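Local coordinates for protein PT26-6P (Thermococcus sp., PDB 2WB7) that is of unknown function but is encoded by a euryarchaeal mobile genetic element and combines immunoglobulin-like domains with a helical domain, at residues A[241-246]-A[275-280]; A[250-255]-A[269-274]; A[281-286]-A[339-344]; A[385-390]-A[491-496]. All blocks are in the same frame, centred on the assembly; numbering follows the deposited sequence.

Contact 1. Residues A[241-246]-A[275-280]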
loop_
_atom_site.group_PDB
_atom_site.type_symbol
_atom_site.label_atom_id
_atom_site.label_comp_id
_atom_site.label_asym_id
_atom_site.label_seq_id
_atom_site.Cartn_x
_atom_site.Cartn_y
_atom_site.Cartn_z
ATOM N N LYS A 241 -25.497 -8.366 -11.546
ATOM C CA LYS A 241 -25.937 -9.463 -12.407
ATOM C C LYS A 241 -24.961 -10.637 -12.358
ATOM O O LYS A 241 -25.343 -11.768 -12.626
ATOM C CB LYS A 241 -26.176 -9.025 -13.855
ATOM C CG LYS A 241 -24.929 -8.742 -14.642
ATOM C CD LYS A 241 -25.008 -9.367 -16.012
ATOM C CE LYS A 241 -23.723 -10.102 -16.322
ATOM N NZ LYS A 241 -23.956 -11.207 -17.281
ATOM N N PHE A 242 -23.714 -10.373 -11.980
ATOM C CA PHE A 242 -22.676 -11.393 -12.057
ATOM C C PHE A 242 -22.761 -12.388 -10.920
ATOM O O PHE A 242 -21.932 -13.269 -10.812
ATOM C CB PHE A 242 -21.284 -10.765 -12.131
ATOM C CG PHE A 242 -20.965 -10.173 -13.469
ATOM C CD1 PHE A 242 -21.141 -8.819 -13.703
ATOM C CD2 PHE A 242 -20.499 -10.971 -14.502
ATOM C CE1 PHE A 242 -20.848 -8.265 -14.935
ATOM C CE2 PHE A 242 -20.209 -10.420 -15.755
ATOM C CZ PHE A 242 -20.382 -9.063 -15.967
ATOM N N LEU A 243 -23.784 -12.251 -10.088
ATOM C CA LEU A 243 -24.025 -13.190 -9.005
ATOM C C LEU A 243 -24.572 -14.517 -9.528
ATOM O O LEU A 243 -24.273 -15.566 -8.970
ATOM C CB LEU A 243 -25.005 -12.601 -7.990
ATOM C CG LEU A 243 -24.438 -11.759 -6.850
ATOM C CD1 LEU A 243 -25.567 -11.261 -5.958
ATOM C CD2 LEU A 243 -23.410 -12.563 -6.053
ATOM N N GLN A 244 -25.384 -14.477 -10.581
ATOM C CA GLN A 244 -25.876 -15.708 -11.203
ATOM C C GLN A 244 -25.009 -16.132 -12.394
ATOM O O GLN A 244 -25.505 -16.739 -13.346
ATOM C CB GLN A 244 -27.340 -15.573 -11.656
ATOM C CG GLN A 244 -28.340 -15.271 -10.542
ATOM C CD GLN A 244 -28.848 -13.834 -10.580
ATOM O OE1 GLN A 244 -28.680 -13.125 -11.584
ATOM N NE2 GLN A 244 -29.480 -13.397 -9.487
ATOM N N SER A 245 -23.723 -15.810 -12.359
ATOM C CA SER A 245 -22.851 -16.158 -13.475
ATOM C C SER A 245 -21.933 -17.307 -13.114
ATOM O O SER A 245 -20.920 -17.107 -12.442
ATOM C CB SER A 245 -22.021 -14.960 -13.930
ATOM O OG SER A 245 -22.752 -14.156 -14.840
ATOM N N LEU A 246 -22.305 -18.506 -13.556
ATOM C CA LEU A 246 -21.466 -19.686 -13.392
ATOM C C LEU A 246 -20.119 -19.444 -14.043
ATOM O O LEU A 246 -19.104 -19.993 -13.610
ATOM C CB LEU A 246 -22.117 -20.912 -14.030
ATOM C CG LEU A 246 -23.298 -21.563 -13.310
ATOM C CD1 LEU A 246 -23.985 -22.534 -14.277
ATOM C CD2 LEU A 246 -22.878 -22.269 -12.005
ATOM N N VAL A 275 -17.169 -9.882 -7.375
ATOM C CA VAL A 275 -18.526 -9.429 -7.072
ATOM C C VAL A 275 -18.757 -9.392 -5.575
ATOM O O VAL A 275 -18.456 -10.360 -4.872
ATOM C CB VAL A 275 -19.565 -10.385 -7.622
ATOM C CG1 VAL A 275 -20.826 -9.652 -7.869
ATOM C CG2 VAL A 275 -19.084 -10.969 -8.890
ATOM N N HIS A 276 -19.310 -8.279 -5.094
ATOM C CA HIS A 276 -19.542 -8.071 -3.664
ATOM C C HIS A 276 -20.903 -7.444 -3.474
ATOM O O HIS A 276 -21.092 -6.268 -3.754
ATOM C CB HIS A 276 -18.463 -7.151 -3.095
ATOM C CG HIS A 276 -17.070 -7.644 -3.349
ATOM N ND1 HIS A 276 -16.423 -8.515 -2.498
ATOM C CD2 HIS A 276 -16.207 -7.405 -4.367
ATOM C CE1 HIS A 276 -15.217 -8.778 -2.973
ATOM N NE2 HIS A 276 -15.061 -8.116 -4.105
ATOM N N VAL A 277 -21.863 -8.240 -3.021
ATOM C CA VAL A 277 -23.238 -7.773 -2.885
ATOM C C VAL A 277 -23.728 -8.103 -1.498
ATOM O O VAL A 277 -23.315 -9.108 -0.928
ATOM C CB VAL A 277 -24.176 -8.465 -3.898
ATOM C CG1 VAL A 277 -25.515 -7.767 -3.918
ATOM C CG2 VAL A 277 -23.558 -8.480 -5.290
ATOM N N LEU A 278 -24.610 -7.271 -0.953
ATOM C CA LEU A 278 -25.205 -7.558 0.356
ATOM C C LEU A 278 -25.899 -8.920 0.341
ATOM O O LEU A 278 -26.455 -9.336 -0.676
ATOM C CB LEU A 278 -26.192 -6.468 0.785
ATOM C CG LEU A 278 -25.613 -5.119 1.226
ATOM C CD1 LEU A 278 -26.704 -4.143 1.637
ATOM C CD2 LEU A 278 -24.584 -5.289 2.355
ATOM N N ASN A 279 -25.862 -9.595 1.483
ATOM C CA ASN A 279 -26.376 -10.956 1.627
ATOM C C ASN A 279 -25.714 -11.990 0.757
ATOM O O ASN A 279 -26.193 -13.117 0.689
ATOM C CB ASN A 279 -27.897 -11.043 1.480
ATOM C CG ASN A 279 -28.600 -10.714 2.769
ATOM O OD1 ASN A 279 -28.027 -10.850 3.863
ATOM N ND2 ASN A 279 -29.829 -10.235 2.665
ATOM N N SER A 280 -24.613 -11.632 0.114
ATOM C CA SER A 280 -23.862 -12.625 -0.625
ATOM C C SER A 280 -22.466 -12.874 -0.021
ATOM O O SER A 280 -22.061 -12.207 0.933
ATOM C CB SER A 280 -23.778 -12.216 -2.079
ATOM O OG SER A 280 -24.029 -13.342 -2.899
#
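Leu243 carries most of this contact: it belongs to the 3-10 segment 241-243 and forks over the loop 275-280. With CD1 anti to CA (chi2 180°), the outer half of the side chain is extended. CD1 meets Val277, 3.5 Å from CG2 and within 4.0 Å of CG1, so that it touches both branches of the valine. The two side chains cross obliquely. On the other side of the fork Leu243 CD2 lies 3.3 Å from Ser280 OG. More loosely, Leu243 CD2 also stands 4.3 Å from Val275 CG1. A type II turn from Val277 to Ser280, closed by Ser280 N to Val277 O at 3.0 Å, brings the valine and the serine to the same leucine. The buried side is Val277, both of whose branches meet CD1; Leu243 itself is exposed, and the contact between the segments is purely van der Waals.

On the inner side Phe242 contributes its CB, 3.9 Å from Val275 CG2, while its ring turns away. Lys241 CE lies 3.4 Å above the centre of one ring face, and Lys241 NZ continues into salt bridges with Asp7 and Asp393. The 3-10 segment thereby joins the N-terminal region and the start of helix 393-404 to the loop between strands 266-272 and 281-290, whose His276 and Leu278 bond through their backbones to Leu384.

Contact 2. Residues A[250-255]-A[269-274]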
loop_
_atom_site.group_PDB
_atom_site.type_symbol
_atom_site.label_atom_id
_atom_site.label_comp_id
_atom_site.label_asym_id
_atom_site.label_seq_id
_atom_site.Cartn_x
_atom_site.Cartn_y
_atom_site.Cartn_z
ATOM N N GLY A 250 -15.932 -18.863 -8.686
ATOM C CA GLY A 250 -14.619 -19.399 -8.371
ATOM C C GLY A 250 -13.473 -18.695 -9.070
ATOM O O GLY A 250 -12.360 -19.211 -9.110
ATOM N N LYS A 251 -13.725 -17.510 -9.616
ATOM C CA LYS A 251 -12.652 -16.735 -10.233
ATOM C C LYS A 251 -12.177 -15.586 -9.350
ATOM O O LYS A 251 -12.919 -15.102 -8.492
ATOM C CB LYS A 251 -13.074 -16.235 -11.606
ATOM C CG LYS A 251 -13.369 -17.368 -12.558
ATOM C CD LYS A 251 -12.904 -17.038 -13.979
ATOM C CE LYS A 251 -13.212 -18.197 -14.910
ATOM N NZ LYS A 251 -13.112 -19.468 -14.126
ATOM N N TRP A 252 -10.935 -15.166 -9.557
ATOM C CA TRP A 252 -10.351 -14.096 -8.764
ATOM C C TRP A 252 -9.961 -12.929 -9.640
ATOM O O TRP A 252 -9.835 -13.064 -10.850
ATOM C CB TRP A 252 -9.090 -14.591 -8.062
ATOM C CG TRP A 252 -9.262 -15.861 -7.306
ATOM C CD1 TRP A 252 -9.208 -17.124 -7.809
ATOM C CD2 TRP A 252 -9.490 -15.996 -5.901
ATOM N NE1 TRP A 252 -9.393 -18.038 -6.806
ATOM C CE2 TRP A 252 -9.577 -17.374 -5.624
ATOM C CE3 TRP A 252 -9.638 -15.089 -4.851
ATOM C CZ2 TRP A 252 -9.807 -17.866 -4.345
ATOM C CZ3 TRP A 252 -9.867 -15.582 -3.581
ATOM C CH2 TRP A 252 -9.945 -16.956 -3.340
ATOM N N VAL A 253 -9.756 -11.784 -9.009
ATOM C CA VAL A 253 -9.086 -10.660 -9.629
ATOM C C VAL A 253 -8.189 -10.057 -8.558
ATOM O O VAL A 253 -8.491 -10.160 -7.364
ATOM C CB VAL A 253 -10.079 -9.598 -10.052
ATOM C CG1 VAL A 253 -10.819 -10.007 -11.320
ATOM C CG2 VAL A 253 -11.033 -9.317 -8.917
ATOM N N LEU A 254 -7.086 -9.445 -8.964
ATOM C CA LEU A 254 -6.270 -8.721 -8.011
ATOM C C LEU A 254 -6.963 -7.409 -7.733
ATOM O O LEU A 254 -7.581 -6.824 -8.620
ATOM C CB LEU A 254 -4.901 -8.445 -8.595
ATOM C CG LEU A 254 -4.004 -9.672 -8.799
ATOM C CD1 LEU A 254 -2.580 -9.180 -9.113
ATOM C CD2 LEU A 254 -4.028 -10.601 -7.572
ATOM N N TYR A 255 -6.891 -6.937 -6.501
ATOM C CA TYR A 255 -7.487 -5.637 -6.212
ATOM C C TYR A 255 -6.390 -4.608 -5.990
ATOM O O TYR A 255 -5.305 -4.941 -5.512
ATOM C CB TYR A 255 -8.434 -5.719 -4.997
ATOM C CG TYR A 255 -9.883 -5.969 -5.371
ATOM C CD1 TYR A 255 -10.377 -7.259 -5.538
ATOM C CD2 TYR A 255 -10.755 -4.907 -5.566
ATOM C CE1 TYR A 255 -11.694 -7.473 -5.887
ATOM C CE2 TYR A 255 -12.063 -5.109 -5.910
ATOM C CZ TYR A 255 -12.529 -6.381 -6.067
ATOM O OH TYR A 255 -13.844 -6.557 -6.413
ATOM N N ILE A 269 -0.526 -8.364 -1.031
ATOM C CA ILE A 269 -1.279 -8.386 -2.279
ATOM C C ILE A 269 -2.649 -8.991 -1.991
ATOM O O ILE A 269 -2.753 -9.967 -1.228
ATOM C CB ILE A 269 -0.567 -9.195 -3.378
ATOM C CG1 ILE A 269 0.703 -8.478 -3.817
ATOM C CG2 ILE A 269 -1.481 -9.371 -4.567
ATOM C CD1 ILE A 269 0.496 -7.005 -4.085
ATOM N N THR A 270 -3.698 -8.406 -2.564
ATOM C CA THR A 270 -5.050 -8.929 -2.362
ATOM C C THR A 270 -5.610 -9.486 -3.649
ATOM O O THR A 270 -5.655 -8.799 -4.670
ATOM C CB THR A 270 -6.048 -7.845 -1.878
ATOM O OG1 THR A 270 -5.656 -7.331 -0.595
ATOM C CG2 THR A 270 -7.420 -8.451 -1.746
ATOM N N ALA A 271 -6.042 -10.737 -3.613
ATOM C CA ALA A 271 -6.875 -11.256 -4.675
ATOM C C ALA A 271 -8.212 -11.606 -4.041
ATOM O O ALA A 271 -8.257 -12.134 -2.929
ATOM C CB ALA A 271 -6.248 -12.461 -5.297
ATOM N N ALA A 272 -9.304 -11.296 -4.732
ATOM C CA ALA A 272 -10.622 -11.621 -4.210
ATOM C C ALA A 272 -11.585 -11.986 -5.344
ATOM O O ALA A 272 -11.193 -11.968 -6.510
ATOM C CB ALA A 272 -11.145 -10.463 -3.402
ATOM N N SER A 273 -12.827 -12.347 -4.993
ATOM C CA SER A 273 -13.896 -12.501 -5.975
ATOM C C SER A 273 -14.201 -11.144 -6.538
ATOM O O SER A 273 -14.034 -10.141 -5.847
ATOM C CB SER A 273 -15.169 -13.011 -5.318
ATOM O OG SER A 273 -14.878 -13.998 -4.360
ATOM N N PRO A 274 -14.662 -11.087 -7.790
ATOM C CA PRO A 274 -14.928 -9.771 -8.408
ATOM C C PRO A 274 -16.330 -9.160 -8.122
ATOM O O PRO A 274 -16.635 -8.054 -8.590
ATOM C CB PRO A 274 -14.755 -10.051 -9.915
ATOM C CG PRO A 274 -14.583 -11.599 -10.048
ATOM C CD PRO A 274 -14.877 -12.206 -8.723
HETATM O O HOH W 1 -3.350 -6.383 -4.392
#
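Two aromatic rings mark opposite sides of this strand pair, and both meet the partner strand mainly at their edges. The indole of Trp252 brings CE3 to 3.7 Å from Ala272 CA, with Ala272 N in the ring plane, and touches Met283 and Lys285 of the next strand. The phenol of Tyr255 turns its CE1 edge to Ser273 O at 3.5 Å, while Ala272 CB lies obliquely to the ring. Its hydroxyl is hydrogen-bonded to Gly236 O. An alanine at Tyr255 would probably disturb the packing against Ala272 CB and leave the Gly236 carbonyl without this donor.

The backbones run antiparallel, their short axes at 137° and 4.6 Å apart at closest approach. Val253 and Ala272 form a hydrogen-bonded pair: Val253 N reaches Ala272 O at 2.9 Å, and Ala272 N returns to Val253 O, both nearly along the C=O axes. Further on, Tyr255 N bonds to Thr270 O at 2.9 Å from 26° above the carbonyl plane. There a water mediates between the strands, accepting from Thr270 N and donating to Tyr255 O.

On the Leu254 side, its CD2 packs 3.7 Å from Ala271 CB and also touches Ile269 CG2, with Ala27 of helix 21-34 covering both Leu254 and Ile269. On the opposite face, with Tyr255, Val253 CG2 rests on Pro274 CB at 3.9 Å. Strands 253-261 and 266-272 thus make an antiparallel beta hairpin, here of the second immunoglobulin-like domain.

Contact 3. Residues A[281-286]-A[339-344]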
loop_
_atom_site.group_PDB
_atom_site.type_symbol
_atom_site.label_atom_id
_atom_site.label_comp_id
_atom_site.label_asym_id
_atom_site.label_seq_id
_atom_site.Cartn_x
_atom_site.Cartn_y
_atom_site.Cartn_z
ATOM N N THR A 281 -21.752 -13.854 -0.557
ATOM C CA THR A 281 -20.450 -14.250 -0.033
ATOM C C THR A 281 -19.352 -13.956 -1.039
ATOM O O THR A 281 -19.547 -14.162 -2.229
ATOM C CB THR A 281 -20.399 -15.764 0.233
ATOM O OG1 THR A 281 -21.310 -16.104 1.283
ATOM C CG2 THR A 281 -19.001 -16.189 0.639
ATOM N N ALA A 282 -18.195 -13.506 -0.552
ATOM C CA ALA A 282 -16.996 -13.278 -1.387
ATOM C C ALA A 282 -15.734 -13.926 -0.779
ATOM O O ALA A 282 -15.614 -14.041 0.436
ATOM C CB ALA A 282 -16.780 -11.781 -1.613
HETATM N N MSE A 283 -14.805 -14.362 -1.623
HETATM C CA MSE A 283 -13.535 -14.944 -1.166
HETATM C C MSE A 283 -12.402 -13.920 -1.217
HETATM O O MSE A 283 -12.264 -13.180 -2.200
HETATM C CB MSE A 283 -13.107 -16.090 -2.085
HETATM C CG MSE A 283 -14.144 -17.145 -2.421
HETATM SE SE MSE A 283 -14.282 -18.393 -0.991
HETATM C CE MSE A 283 -15.356 -17.291 0.119
ATOM N N TYR A 284 -11.561 -13.904 -0.194
ATOM C CA TYR A 284 -10.340 -13.106 -0.236
ATOM C C TYR A 284 -9.156 -14.011 -0.047
ATOM O O TYR A 284 -9.259 -15.039 0.599
ATOM C CB TYR A 284 -10.318 -12.044 0.867
ATOM C CG TYR A 284 -11.340 -10.936 0.694
ATOM C CD1 TYR A 284 -10.956 -9.675 0.256
ATOM C CD2 TYR A 284 -12.694 -11.158 0.981
ATOM C CE1 TYR A 284 -11.885 -8.674 0.098
ATOM C CE2 TYR A 284 -13.638 -10.155 0.824
ATOM C CZ TYR A 284 -13.234 -8.925 0.379
ATOM O OH TYR A 284 -14.168 -7.928 0.229
ATOM N N LYS A 285 -8.027 -13.605 -0.599
ATOM C CA LYS A 285 -6.782 -14.340 -0.460
ATOM C C LYS A 285 -5.686 -13.270 -0.379
ATOM O O LYS A 285 -5.530 -12.452 -1.298
ATOM C CB LYS A 285 -6.591 -15.228 -1.692
ATOM C CG LYS A 285 -6.028 -16.622 -1.435
ATOM C CD LYS A 285 -5.879 -17.399 -2.763
ATOM C CE LYS A 285 -5.734 -18.903 -2.548
ATOM N NZ LYS A 285 -4.322 -19.334 -2.219
ATOM N N PHE A 286 -4.947 -13.244 0.722
ATOM C CA PHE A 286 -3.916 -12.234 0.890
ATOM C C PHE A 286 -2.512 -12.821 0.846
ATOM O O PHE A 286 -2.232 -13.835 1.478
ATOM C CB PHE A 286 -4.095 -11.500 2.210
ATOM C CG PHE A 286 -5.423 -10.829 2.363
ATOM C CD1 PHE A 286 -6.498 -11.502 2.941
ATOM C CD2 PHE A 286 -5.592 -9.508 1.972
ATOM C CE1 PHE A 286 -7.734 -10.873 3.106
ATOM C CE2 PHE A 286 -6.827 -8.863 2.135
ATOM C CZ PHE A 286 -7.898 -9.549 2.705
ATOM N N GLY A 339 -6.422 -16.779 3.728
ATOM C CA GLY A 339 -7.755 -16.647 3.169
ATOM C C GLY A 339 -8.713 -15.991 4.126
ATOM O O GLY A 339 -8.519 -16.033 5.333
ATOM N N LEU A 340 -9.741 -15.355 3.581
ATOM C CA LEU A 340 -10.837 -14.817 4.380
ATOM C C LEU A 340 -12.071 -14.966 3.550
ATOM O O LEU A 340 -12.075 -14.612 2.388
ATOM C CB LEU A 340 -10.645 -13.337 4.700
ATOM C CG LEU A 340 -11.768 -12.739 5.545
ATOM C CD1 LEU A 340 -12.031 -13.601 6.759
ATOM C CD2 LEU A 340 -11.425 -11.341 5.962
ATOM N N THR A 341 -13.124 -15.489 4.155
ATOM C CA THR A 341 -14.408 -15.614 3.489
ATOM C C THR A 341 -15.354 -14.559 4.034
ATOM O O THR A 341 -15.632 -14.520 5.232
ATOM C CB THR A 341 -14.994 -17.001 3.754
ATOM O OG1 THR A 341 -14.186 -17.979 3.080
ATOM C CG2 THR A 341 -16.427 -17.088 3.250
ATOM N N ALA A 342 -15.845 -13.690 3.171
ATOM C CA ALA A 342 -16.775 -12.662 3.621
ATOM C C ALA A 342 -18.232 -13.003 3.316
ATOM O O ALA A 342 -18.597 -13.226 2.160
ATOM C CB ALA A 342 -16.422 -11.332 2.989
ATOM N N HIS A 343 -19.076 -13.029 4.339
ATOM C CA HIS A 343 -20.517 -13.007 4.068
ATOM C C HIS A 343 -21.089 -11.651 4.429
ATOM O O HIS A 343 -21.074 -11.246 5.597
ATOM C CB HIS A 343 -21.311 -14.111 4.772
ATOM C CG HIS A 343 -22.745 -14.132 4.354
ATOM N ND1 HIS A 343 -23.156 -14.695 3.165
ATOM C CD2 HIS A 343 -23.851 -13.578 4.912
ATOM C CE1 HIS A 343 -24.458 -14.519 3.028
ATOM N NE2 HIS A 343 -24.902 -13.843 4.072
ATOM N N TYR A 344 -21.605 -10.952 3.423
ATOM C CA TYR A 344 -22.052 -9.582 3.622
ATOM C C TYR A 344 -23.462 -9.514 4.175
ATOM O O TYR A 344 -24.331 -8.869 3.591
ATOM C CB TYR A 344 -21.949 -8.821 2.318
ATOM C CG TYR A 344 -20.539 -8.805 1.767
ATOM C CD1 TYR A 344 -19.473 -8.376 2.553
ATOM C CD2 TYR A 344 -20.275 -9.209 0.457
ATOM C CE1 TYR A 344 -18.190 -8.347 2.061
ATOM C CE2 TYR A 344 -18.996 -9.185 -0.047
ATOM C CZ TYR A 344 -17.955 -8.740 0.760
ATOM O OH TYR A 344 -16.678 -8.717 0.264
#
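Four backbone hydrogen bonds join strands 281-290 and 336-343 at two antiparallel hydrogen-bonded pairs. At the first, Ala282 N gives to Ala342 O and Ala342 N to Ala282 O, each at 2.8 Å. At the second, Tyr284 N reaches Leu340 O at 2.7 Å, nearly along the C=O axis; the return bond from Leu340 N to Tyr284 O is 3.0 Å but approaches from 46° above the carbonyl plane. The short strand axes make 161°. Strand 336-343 is the outermost strand on this side of the sheet of the second immunoglobulin-like domain. Strand 281-290 bonds on its other flank to 266-272, and just past the end of that strand Met283 N is hydrogen-bonded to Ser273 OG.

Two side-chain pairs add hydrogen bonds. Tyr284 OH donates to Tyr344 OH at 2.6 Å, each hydroxyl lying in the plane of the other's ring, and Tyr344 OH is further bonded to His276 ND1. A phenylalanine at Tyr284 removes the donor to Tyr344 OH and would probably loosen the chain of bonds that runs on to His276. On the other face of the sheet, Thr281 OG1 and His343 ND1 share a hydrogen bond of 3.0 Å at the imidazole edge, with the histidine CG anti to its backbone N (chi1 -174°). Alongside Thr341, selenomethionine Met283 bends at chi2 and chi3, bringing its CE against the threonine branches.

Contact 4. Residues A[385-390]-A[491-496]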
loop_
_atom_site.group_PDB
_atom_site.type_symbol
_atom_site.label_atom_id
_atom_site.label_comp_id
_atom_site.label_asym_id
_atom_site.label_seq_id
_atom_site.Cartn_x
_atom_site.Cartn_y
_atom_site.Cartn_z
ATOM N N SER A 385 -25.652 -2.984 -3.165
ATOM C CA SER A 385 -26.974 -3.441 -2.711
ATOM C C SER A 385 -27.804 -3.867 -3.921
ATOM O O SER A 385 -27.519 -3.457 -5.047
ATOM C CB SER A 385 -27.689 -2.330 -1.950
ATOM O OG SER A 385 -28.058 -1.284 -2.832
ATOM N N ASN A 386 -28.828 -4.685 -3.702
ATOM C CA ASN A 386 -29.659 -5.121 -4.816
ATOM C C ASN A 386 -30.449 -3.969 -5.437
ATOM O O ASN A 386 -31.309 -3.389 -4.799
ATOM C CB ASN A 386 -30.607 -6.253 -4.408
ATOM C CG ASN A 386 -31.399 -6.800 -5.601
ATOM O OD1 ASN A 386 -31.301 -6.276 -6.720
ATOM N ND2 ASN A 386 -32.180 -7.851 -5.369
ATOM N N THR A 387 -30.156 -3.645 -6.686
ATOM C CA THR A 387 -30.865 -2.571 -7.363
ATOM C C THR A 387 -31.945 -3.048 -8.352
ATOM O O THR A 387 -32.609 -2.228 -8.989
ATOM C CB THR A 387 -29.884 -1.624 -8.068
ATOM O OG1 THR A 387 -28.875 -2.393 -8.742
ATOM C CG2 THR A 387 -29.210 -0.746 -7.049
ATOM N N TYR A 388 -32.138 -4.361 -8.459
ATOM C CA TYR A 388 -33.172 -4.919 -9.336
ATOM C C TYR A 388 -32.859 -4.637 -10.786
ATOM O O TYR A 388 -33.375 -3.691 -11.366
ATOM C CB TYR A 388 -34.562 -4.393 -8.955
ATOM C CG TYR A 388 -34.766 -4.432 -7.457
ATOM C CD1 TYR A 388 -34.814 -3.257 -6.709
ATOM C CD2 TYR A 388 -34.830 -5.642 -6.783
ATOM C CE1 TYR A 388 -34.941 -3.291 -5.344
ATOM C CE2 TYR A 388 -34.956 -5.682 -5.413
ATOM C CZ TYR A 388 -35.012 -4.503 -4.701
ATOM O OH TYR A 388 -35.147 -4.532 -3.336
ATOM N N THR A 389 -31.990 -5.454 -11.372
ATOM C CA THR A 389 -31.591 -5.239 -12.745
ATOM C C THR A 389 -32.792 -5.393 -13.635
ATOM O O THR A 389 -33.558 -6.331 -13.495
ATOM C CB THR A 389 -30.544 -6.237 -13.187
ATOM O OG1 THR A 389 -29.499 -6.262 -12.214
ATOM C CG2 THR A 389 -29.967 -5.846 -14.536
ATOM N N VAL A 390 -32.947 -4.467 -14.565
ATOM C CA VAL A 390 -34.029 -4.533 -15.516
ATOM C C VAL A 390 -33.623 -5.368 -16.722
ATOM O O VAL A 390 -34.425 -6.126 -17.265
ATOM C CB VAL A 390 -34.464 -3.120 -15.943
ATOM C CG1 VAL A 390 -35.456 -3.182 -17.086
ATOM C CG2 VAL A 390 -35.047 -2.376 -14.745
ATOM N N TYR A 491 -24.044 4.688 -9.507
ATOM C CA TYR A 491 -24.308 6.049 -9.017
ATOM C C TYR A 491 -25.244 6.048 -7.827
ATOM O O TYR A 491 -25.067 6.803 -6.869
ATOM C CB TYR A 491 -24.873 6.941 -10.122
ATOM C CG TYR A 491 -23.795 7.639 -10.920
ATOM C CD1 TYR A 491 -23.800 7.602 -12.292
ATOM C CD2 TYR A 491 -22.757 8.316 -10.281
ATOM C CE1 TYR A 491 -22.829 8.224 -13.021
ATOM C CE2 TYR A 491 -21.773 8.943 -10.997
ATOM C CZ TYR A 491 -21.817 8.894 -12.375
ATOM O OH TYR A 491 -20.839 9.500 -13.119
ATOM N N VAL A 492 -26.222 5.161 -7.881
ATOM C CA VAL A 492 -27.207 5.063 -6.829
ATOM C C VAL A 492 -26.581 4.485 -5.567
ATOM O O VAL A 492 -26.822 4.984 -4.448
ATOM C CB VAL A 492 -28.379 4.188 -7.261
ATOM C CG1 VAL A 492 -29.040 3.576 -6.036
ATOM C CG2 VAL A 492 -29.373 5.007 -8.129
ATOM N N ASN A 493 -25.779 3.429 -5.733
ATOM C CA ASN A 493 -24.949 2.958 -4.638
ATOM C C ASN A 493 -24.100 4.099 -4.072
ATOM O O ASN A 493 -24.031 4.286 -2.856
ATOM C CB ASN A 493 -24.061 1.803 -5.088
ATOM C CG ASN A 493 -24.789 0.470 -5.078
ATOM O OD1 ASN A 493 -24.844 -0.219 -4.057
ATOM N ND2 ASN A 493 -25.347 0.095 -6.216
ATOM N N ALA A 494 -23.480 4.873 -4.959
ATOM C CA ALA A 494 -22.594 5.949 -4.527
ATOM C C ALA A 494 -23.338 7.015 -3.684
ATOM O O ALA A 494 -22.922 7.358 -2.554
ATOM C CB ALA A 494 -21.900 6.582 -5.719
ATOM N N ALA A 495 -24.444 7.523 -4.225
ATOM C CA ALA A 495 -25.233 8.504 -3.502
ATOM C C ALA A 495 -25.635 7.983 -2.127
ATOM O O ALA A 495 -25.503 8.677 -1.133
ATOM C CB ALA A 495 -26.453 8.891 -4.311
ATOM N N ARG A 496 -26.107 6.745 -2.085
ATOM C CA ARG A 496 -26.568 6.133 -0.843
ATOM C C ARG A 496 -25.459 6.038 0.199
ATOM O O ARG A 496 -25.678 6.297 1.385
ATOM C CB ARG A 496 -27.152 4.747 -1.120
ATOM C CG ARG A 496 -27.673 4.013 0.122
ATOM C CD ARG A 496 -28.205 2.594 -0.190
ATOM N NE ARG A 496 -27.189 1.719 -0.786
ATOM C CZ ARG A 496 -26.434 0.861 -0.100
ATOM N NH1 ARG A 496 -26.585 0.749 1.217
ATOM N NH2 ARG A 496 -25.525 0.119 -0.736
HETATM O O HOH W 2 -26.424 -2.729 -7.432
#
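One amide oxygen, Asn493 OD1 on helix 471-499, takes a backbone N-H from another part of the chain and a weak bond from its own helix. Ser385 N donates to it at 3.0 Å, in the carbonyl plane and on a lone pair (N-H...O 161°), while Arg496 NH2 approaches at 3.4 Å. The incoming segment belongs to the loop that leads from strand 370-379 to helix 393-404, shaped just beyond Ser385 by an Asx turn in which Asn386 OD1 accepts from Tyr388 N.

Arg496 leaves the helix extended and bends at chi3 (59°), so that one face of its guanidinium lies against Ser385 CB, 3.5 Å from NH2. Its NH1 bonds to Leu351 O, giving the group a second fixed point. The other end of the Asn493 amide, ND2, is held by Asp489 O one helical turn back, which probably settles how the amide is flipped. A water completes the junction: it donates to Ser385 O at 2.7 Å, is hydrogen-bonded to Thr387 OG1, and accepts from Asn493 ND2 at 3.3 Å. Beside it Thr387 CG2 lies 4.0 Å from Asn493 ND2 and 4.4 Å from Val492 CG1.

In the fold
From the N terminus, contact 1 opens first, at 241-246, and closes at 275-280. Contact 2 is nested inside that loop, its hairpin 250-255 with 269-274 complete before contact 1 shuts. Contact 3 then follows in series, closing a loop of strands between 281-286 and 339-344, and contact 4 comes last, returning across the helices between 385-390 and 491-496. None cross. Strands 266-272 and 281-290 are neighbours in one sheet, so contacts 2 and 3, with centres about 10 Å apart, build it outward. Contact 1 touches the other three, including contact 4 through Leu278 CD1 on Ser385 CB, and so lies where the sheet meets the helical domain.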